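NAD-dependent epimerase/dehydratase (Methanobrevibacter ruminantium, PDB 6DNT) probably interconverts UDP-N-acetylglucosamine and its 4-epimer with the help of bound NAD, and also binds UDP-N-acetylmuramic acid. Local coordinates at residues Y105-A110 / K147-S152. Sequence-based numbering, arbitrary orientation.
Sequences YVFHLA and KVIFSS. With NAD (nicotinamide-adenine-dinucleotide), chain B.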
loop_
_atom_site.group_PDB
_atom_site.type_symbol
_atom_site.label_atom_id
_atom_site.label_comp_id
_atom_site.label_asym_id
_atom_site.label_seq_id
_atom_site.Cartn_x
_atom_site.Cartn_y
_atom_site.Cartn_z
ATOM N N TYR A 105 -14.690 -19.803 -0.355
ATOM C CA TYR A 105 -14.219 -18.638 0.398
ATOM C C TYR A 105 -12.771 -18.826 0.803
ATOM O O TYR A 105 -12.321 -19.957 0.998
ATOM C CB TYR A 105 -15.040 -18.442 1.668
ATOM C CG TYR A 105 -16.509 -18.273 1.432
ATOM C CD1 TYR A 105 -16.993 -17.191 0.710
ATOM C CD2 TYR A 105 -17.427 -19.198 1.932
ATOM C CE1 TYR A 105 -18.351 -17.027 0.488
ATOM C CE2 TYR A 105 -18.786 -19.046 1.708
ATOM C CZ TYR A 105 -19.239 -17.963 0.981
ATOM O OH TYR A 105 -20.585 -17.813 0.760
ATOM N N VAL A 106 -12.054 -17.708 0.917
ATOM C CA VAL A 106 -10.676 -17.691 1.365
ATOM C C VAL A 106 -10.551 -16.718 2.531
ATOM O O VAL A 106 -10.886 -15.549 2.411
ATOM C CB VAL A 106 -9.714 -17.276 0.236
ATOM C CG1 VAL A 106 -8.288 -17.153 0.752
ATOM C CG2 VAL A 106 -9.798 -18.277 -0.913
ATOM N N PHE A 107 -10.081 -17.234 3.660
ATOM C CA PHE A 107 -9.820 -16.425 4.859
ATOM C C PHE A 107 -8.315 -16.268 4.921
ATOM O O PHE A 107 -7.597 -17.264 5.084
ATOM C CB PHE A 107 -10.333 -17.116 6.109
ATOM C CG PHE A 107 -11.811 -17.344 6.107
ATOM C CD1 PHE A 107 -12.333 -18.514 5.547
ATOM C CD2 PHE A 107 -12.686 -16.408 6.642
ATOM C CE1 PHE A 107 -13.700 -18.743 5.531
ATOM C CE2 PHE A 107 -14.055 -16.639 6.626
ATOM C CZ PHE A 107 -14.553 -17.796 6.055
ATOM N N HIS A 108 -7.822 -15.044 4.748
ATOM C CA HIS A 108 -6.392 -14.830 4.675
ATOM C C HIS A 108 -5.866 -14.254 5.989
ATOM O O HIS A 108 -5.934 -13.049 6.218
ATOM C CB HIS A 108 -6.039 -13.932 3.487
ATOM C CG HIS A 108 -4.586 -13.658 3.347
ATOM N ND1 HIS A 108 -3.615 -14.593 3.626
ATOM C CD2 HIS A 108 -3.928 -12.551 2.924
ATOM C CE1 HIS A 108 -2.428 -14.069 3.407
ATOM N NE2 HIS A 108 -2.591 -12.832 2.976
ATOM N N LEU A 109 -5.345 -15.138 6.834
ATOM C CA LEU A 109 -4.733 -14.743 8.124
ATOM C C LEU A 109 -3.232 -14.917 8.163
ATOM O O LEU A 109 -2.596 -14.385 9.071
ATOM C CB LEU A 109 -5.359 -15.524 9.281
ATOM C CG LEU A 109 -6.869 -15.352 9.377
ATOM C CD1 LEU A 109 -7.596 -16.604 8.902
ATOM C CD2 LEU A 109 -7.287 -15.003 10.803
ATOM N N ALA A 110 -2.645 -15.651 7.204
ATOM C CA ALA A 110 -1.200 -15.861 7.211
ATOM C C ALA A 110 -0.504 -14.516 7.030
ATOM O O ALA A 110 -0.874 -13.753 6.145
ATOM C CB ALA A 110 -0.761 -16.845 6.117
ATOM N N LYS A 147 -15.640 -14.904 -2.110
ATOM C CA LYS A 147 -15.219 -13.823 -1.222
ATOM C C LYS A 147 -13.874 -14.122 -0.580
ATOM O O LYS A 147 -13.606 -15.268 -0.199
ATOM C CB LYS A 147 -16.254 -13.604 -0.133
ATOM C CG LYS A 147 -16.145 -12.260 0.577
ATOM C CD LYS A 147 -17.347 -11.395 0.307
ATOM C CE LYS A 147 -17.386 -10.212 1.235
ATOM N NZ LYS A 147 -18.758 -9.984 1.758
ATOM N N VAL A 148 -13.080 -13.066 -0.389
ATOM C CA VAL A 148 -11.841 -13.102 0.385
ATOM C C VAL A 148 -12.088 -12.351 1.695
ATOM O O VAL A 148 -12.634 -11.249 1.653
ATOM C CB VAL A 148 -10.714 -12.382 -0.377
ATOM C CG1 VAL A 148 -9.478 -12.230 0.507
ATOM C CG2 VAL A 148 -10.389 -13.107 -1.681
ATOM N N ILE A 149 -11.710 -12.915 2.847
ATOM C CA ILE A 149 -11.879 -12.222 4.112
ATOM C C ILE A 149 -10.447 -12.020 4.587
ATOM O O ILE A 149 -9.760 -12.993 4.873
ATOM C CB ILE A 149 -12.739 -13.019 5.101
ATOM C CG1 ILE A 149 -14.099 -13.407 4.467
ATOM C CG2 ILE A 149 -12.955 -12.180 6.356
ATOM C CD1 ILE A 149 -14.068 -14.659 3.603
ATOM N N PHE A 150 -10.006 -10.764 4.628
ATOM C CA PHE A 150 -8.609 -10.415 4.907
ATOM C C PHE A 150 -8.449 -9.847 6.317
ATOM O O PHE A 150 -9.220 -8.997 6.720
ATOM C CB PHE A 150 -8.118 -9.368 3.899
ATOM C CG PHE A 150 -6.730 -8.867 4.181
ATOM C CD1 PHE A 150 -5.652 -9.737 4.187
ATOM C CD2 PHE A 150 -6.501 -7.527 4.485
ATOM C CE1 PHE A 150 -4.375 -9.288 4.478
ATOM C CE2 PHE A 150 -5.221 -7.074 4.776
ATOM C CZ PHE A 150 -4.159 -7.946 4.771
ATOM N N SER A 151 -7.430 -10.325 7.032
ATOM C CA SER A 151 -7.104 -9.864 8.376
ATOM C C SER A 151 -6.184 -8.650 8.293
ATOM O O SER A 151 -5.006 -8.785 8.003
ATOM C CB SER A 151 -6.389 -10.973 9.154
ATOM O OG SER A 151 -7.260 -12.049 9.385
ATOM N N SER A 152 -6.749 -7.474 8.518
ATOM C CA SER A 152 -5.990 -6.228 8.612
ATOM C C SER A 152 -5.875 -5.849 10.081
ATOM O O SER A 152 -6.107 -6.690 10.954
ATOM C CB SER A 152 -6.662 -5.130 7.790
ATOM O OG SER A 152 -5.810 -4.012 7.707
HETATM P PA NAD B . -0.153 -15.973 14.160
HETATM O O1A NAD B . -0.602 -16.813 15.318
HETATM O O2A NAD B . 1.307 -15.759 13.960
HETATM O O5B NAD B . -0.806 -16.638 12.844
HETATM C C5B NAD B . -0.218 -16.474 11.556
HETATM C C4B NAD B . -0.159 -17.860 10.947
HETATM O O4B NAD B . 0.319 -17.740 9.605
HETATM C C3B NAD B . 0.809 -18.788 11.673
HETATM O O3B NAD B . 0.154 -20.023 11.928
HETATM C C2B NAD B . 2.006 -18.921 10.746
HETATM O O2B NAD B . 2.703 -20.177 10.802
HETATM C C1B NAD B . 1.378 -18.668 9.389
HETATM N N9A NAD B . 2.236 -18.043 8.374
HETATM C C8A NAD B . 2.968 -16.907 8.495
HETATM N N7A NAD B . 3.577 -16.599 7.323
HETATM C C5A NAD B . 3.189 -17.541 6.420
HETATM C C6A NAD B . 3.453 -17.812 4.998
HETATM N N6A NAD B . 4.258 -16.999 4.297
HETATM N N1A NAD B . 2.854 -18.909 4.439
HETATM C C2A NAD B . 2.049 -19.722 5.145
HETATM N N3A NAD B . 1.759 -19.533 6.454
HETATM C C4A NAD B . 2.305 -18.470 7.113
HETATM O O3 NAD B . -0.875 -14.535 14.217
HETATM P PN NAD B . -2.366 -14.169 14.606
HETATM O O1N NAD B . -3.274 -15.362 14.558
HETATM O O2N NAD B . -2.343 -13.309 15.839
HETATM O O5D NAD B . -2.704 -13.190 13.385
HETATM C C5D NAD B . -3.553 -13.641 12.323
HETATM C C4D NAD B . -3.825 -12.454 11.402
HETATM O O4D NAD B . -4.505 -11.435 12.139
HETATM C C3D NAD B . -2.554 -11.827 10.842
HETATM O O3D NAD B . -2.764 -11.388 9.488
HETATM C C2D NAD B . -2.330 -10.643 11.750
HETATM O O2D NAD B . -1.545 -9.635 11.126
HETATM C C1D NAD B . -3.752 -10.217 12.037
HETATM N N1N NAD B . -3.934 -9.429 13.261
HETATM C C2N NAD B . -3.741 -9.969 14.477
HETATM C C3N NAD B . -3.936 -9.214 15.629
HETATM C C7N NAD B . -3.724 -9.757 17.023
HETATM O O7N NAD B . -3.927 -9.011 17.974
HETATM N N7N NAD B . -3.293 -10.997 17.232
HETATM C C4N NAD B . -4.351 -7.888 15.479
HETATM C C5N NAD B . -4.534 -7.346 14.219
HETATM C C6N NAD B . -4.304 -8.139 13.112
#
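Phe107 and, in the conformer described here of the two modelled for it, Ile149 set CG or CG1 beside their own backbone N (chi1 -62° and -54°), and the two side chains run alongside each other the same way. In that conformer a further turn at chi2 of Ile149 brings CD1 over one face of the Phe107 ring, off-centre toward the rim, 3.9 Å from the centroid: a CH-pi contact. Asn257 and Ala261 of helix 250-262 cover this pair. An alanine in place of Phe107 would probably leave Ile149 CD1, as placed in this conformer, without its aromatic face and open a gap beneath that helix.

The opposite face of the sheet carries His108 and Phe150, where imidazole CD2 meets the phenyl edge at CD1, 3.5 Å away, the planes inclined by 32°. Both imidazole nitrogens are buried and satisfied, ND1 by Thr42 and NE2 by Ser133, which fixes the ring's rotation. Between the two faces the backbones bond alternately: Val106 N to Lys147 O, Ile149 N to Val106 O (2.8 Å), His108 N to Ile149 O (2.8 Å), and a longer Ser151 N to His108 O at 3.2 Å. Farther along, Leu109 CD2 packs on Ser151 OG at 3.3 Å, a hydroxyl that is hydrogen-bonded to Tyr204.

Here strand 105-108 ends, and Leu109 O takes a weak hydrogen bond from NAD O3D (3.0 Å), while Ser151 CB lies beside the same ribose at O4D. Parallel neighbouring strands, joined through helices and meeting the dinucleotide at their C-terminal ends, are the hallmark of the Rossmann fold.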